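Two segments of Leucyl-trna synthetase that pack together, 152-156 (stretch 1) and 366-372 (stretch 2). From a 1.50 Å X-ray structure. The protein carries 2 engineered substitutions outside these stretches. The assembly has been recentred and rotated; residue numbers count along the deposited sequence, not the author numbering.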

# COMPACT_ATOMS: atom_id res chain seq x y z
N GLY A 152 13.84 -1.28 -6.74
CA GLY A 152 13.72 -2.74 -6.81
C GLY A 152 13.28 -3.20 -8.17
O GLY A 152 13.06 -2.38 -9.11
N PHE A 153 13.11 -4.50 -8.26
CA PHE A 153 12.83 -5.17 -9.50
C PHE A 153 11.34 -5.29 -9.75
O PHE A 153 10.53 -5.40 -8.81
CB PHE A 153 13.42 -6.58 -9.46
CG PHE A 153 14.91 -6.62 -9.16
CD1 PHE A 153 15.82 -6.24 -10.14
CD2 PHE A 153 15.40 -7.01 -7.92
CE1 PHE A 153 17.17 -6.23 -9.92
CE2 PHE A 153 16.78 -7.04 -7.68
CZ PHE A 153 17.67 -6.64 -8.68
N ASP A 154 11.00 -5.31 -11.04
CA ASP A 154 9.61 -5.44 -11.47
C ASP A 154 9.13 -6.87 -11.37
O ASP A 154 7.93 -7.09 -11.18
CB ASP A 154 9.42 -4.92 -12.91
CG ASP A 154 7.96 -4.63 -13.23
OD1 ASP A 154 7.33 -3.79 -12.53
OD2 ASP A 154 7.44 -5.26 -14.18
N LYS A 155 10.07 -7.81 -11.51
CA LYS A 155 9.84 -9.25 -11.42
C LYS A 155 10.86 -9.81 -10.43
O LYS A 155 12.00 -9.37 -10.42
CB LYS A 155 10.07 -9.86 -12.80
CG LYS A 155 9.74 -11.33 -12.89
CD LYS A 155 9.52 -11.78 -14.33
CE LYS A 155 10.78 -11.62 -15.16
NZ LYS A 155 10.68 -12.48 -16.36
N GLN A 156 10.46 -10.77 -9.60
CA GLN A 156 11.32 -11.24 -8.51
C GLN A 156 12.15 -12.43 -8.95
O GLN A 156 12.82 -12.34 -9.98
CB GLN A 156 10.53 -11.52 -7.23
CG GLN A 156 9.89 -12.88 -7.06
CD GLN A 156 9.22 -13.00 -5.70
OE1 GLN A 156 8.10 -12.54 -5.51
NE2 GLN A 156 9.90 -13.63 -4.74
N ASN A 366 0.79 -11.80 -13.81
CA ASN A 366 0.63 -10.52 -14.53
C ASN A 366 1.62 -9.45 -14.09
O ASN A 366 1.56 -8.34 -14.58
CB ASN A 366 -0.81 -9.97 -14.34
CG ASN A 366 -1.86 -10.80 -15.06
OD1 ASN A 366 -1.57 -11.54 -15.99
ND2 ASN A 366 -3.12 -10.63 -14.66
N LEU A 367 2.52 -9.77 -13.15
CA LEU A 367 3.46 -8.82 -12.60
C LEU A 367 2.78 -7.62 -11.93
O LEU A 367 3.31 -6.52 -11.92
CB LEU A 367 4.44 -8.35 -13.69
CG LEU A 367 5.17 -9.45 -14.44
CD1 LEU A 367 6.24 -8.84 -15.32
CD2 LEU A 367 5.82 -10.47 -13.51
N ASP A 368 1.61 -7.86 -11.33
CA ASP A 368 0.88 -6.85 -10.57
C ASP A 368 1.17 -6.86 -9.08
O ASP A 368 0.65 -6.04 -8.32
CB ASP A 368 -0.61 -6.98 -10.83
CG ASP A 368 -1.00 -6.47 -12.21
OD1 ASP A 368 -0.32 -5.58 -12.73
OD2 ASP A 368 -1.96 -7.00 -12.79
N GLY A 369 2.03 -7.80 -8.68
CA GLY A 369 2.41 -7.96 -7.30
C GLY A 369 3.31 -9.17 -7.06
O GLY A 369 3.83 -9.76 -7.98
N PHE A 370 3.51 -9.47 -5.76
CA PHE A 370 4.50 -10.44 -5.30
C PHE A 370 3.92 -11.21 -4.13
O PHE A 370 3.08 -10.72 -3.40
CB PHE A 370 5.75 -9.74 -4.77
CG PHE A 370 6.40 -8.81 -5.75
CD1 PHE A 370 7.17 -9.30 -6.81
CD2 PHE A 370 6.27 -7.45 -5.61
CE1 PHE A 370 7.81 -8.44 -7.70
CE2 PHE A 370 6.89 -6.59 -6.50
CZ PHE A 370 7.65 -7.09 -7.55
N LEU A 371 4.43 -12.44 -3.98
CA LEU A 371 4.23 -13.17 -2.73
C LEU A 371 5.33 -12.75 -1.77
O LEU A 371 6.45 -12.54 -2.20
CB LEU A 371 4.23 -14.67 -2.96
CG LEU A 371 3.14 -15.21 -3.90
CD1 LEU A 371 3.14 -16.73 -4.02
CD2 LEU A 371 1.73 -14.72 -3.52
N TYR A 372 4.97 -12.61 -0.49
CA TYR A 372 5.87 -12.14 0.57
C TYR A 372 5.58 -12.87 1.89
O TYR A 372 4.40 -13.00 2.30
CB TYR A 372 5.62 -10.65 0.82
CG TYR A 372 6.31 -10.00 1.99
CD1 TYR A 372 5.73 -10.01 3.26
CD2 TYR A 372 7.53 -9.37 1.86
CE1 TYR A 372 6.37 -9.44 4.37
CE2 TYR A 372 8.15 -8.73 2.93
CZ TYR A 372 7.58 -8.82 4.21
OH TYR A 372 8.18 -8.25 5.32
O HOH W 1 5.68 -8.58 -9.94

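Two hydrophobic side chains and one bridging water hold these stretches together; no direct hydrogen bond or salt bridge crosses between them. The contact is small, with 328 Å² buried over both sides, and joins segments more than two hundred residues apart in the chain.

Van der Waals packing does most of the work, and Phe370 is its centre. It sits in the strand that begins at Gly369 and is buried, whereas Lys155 and Gln156 opposite it are exposed; its CB points toward stretch 1, and with chi1 in the m well its ring reaches the irregular backbone of stretch 1. The far end of the ring meets main-chain oxygens: CZ of Phe370 lies 3.6 Å from O of Phe153 and also 3.6 Å from O of Asp154. Further along, C of Lys155 approaches CE1 of Phe370 at 4.3 Å, at the edge of the ring. A flat, rigid side chain suits this place, because the ring is long enough for its far end to meet main-chain atoms of Phe153, Asp154 and Lys155, contacts that do not involve those residues' side chains. Phe153 illustrates the point: its own ring leads away, and it contributes through its carbonyl.

Leu367 supplies the second apolar patch. It follows a helix and has left helical geometry with phi 59° and psi 33°, in a Schellman motif, and its CB points toward stretch 1. Its two methyls meet different neighbours: CD1 of Leu367 lies 3.9 Å from OD2 of Asp154, while CD2 of Leu367 lies 4.0 Å from CD of Lys155. The lysine starts out away from stretch 2, yet its aliphatic chain still touches the leucine, and NZ turns away from the leucine. A long chain with a charged tip can thus lend methylenes to an exposed margin.

The polar groups make contact without bonding directly across. Gln156 points its CB toward stretch 2 and lays OE1 3.6 Å from CD1 of Phe370; the same OE1 is 3.7 Å from O of Leu371, a pair of acceptors that offers no bond. Its NE2 is satisfied elsewhere in the structure, as is OD1 of Asp154.

Water supplies the polar link. Water 1 donates to O of Asp154 at 3.0 Å and to O of Gly369 at 2.9 Å, joining two carbonyls that could not bond to each other. The rule to take from this contact is economical: an aromatic ring packed against backbone, a leucine touching the side chains of Asp154 and Lys155, and a water joining O of Asp154 to O of Gly369.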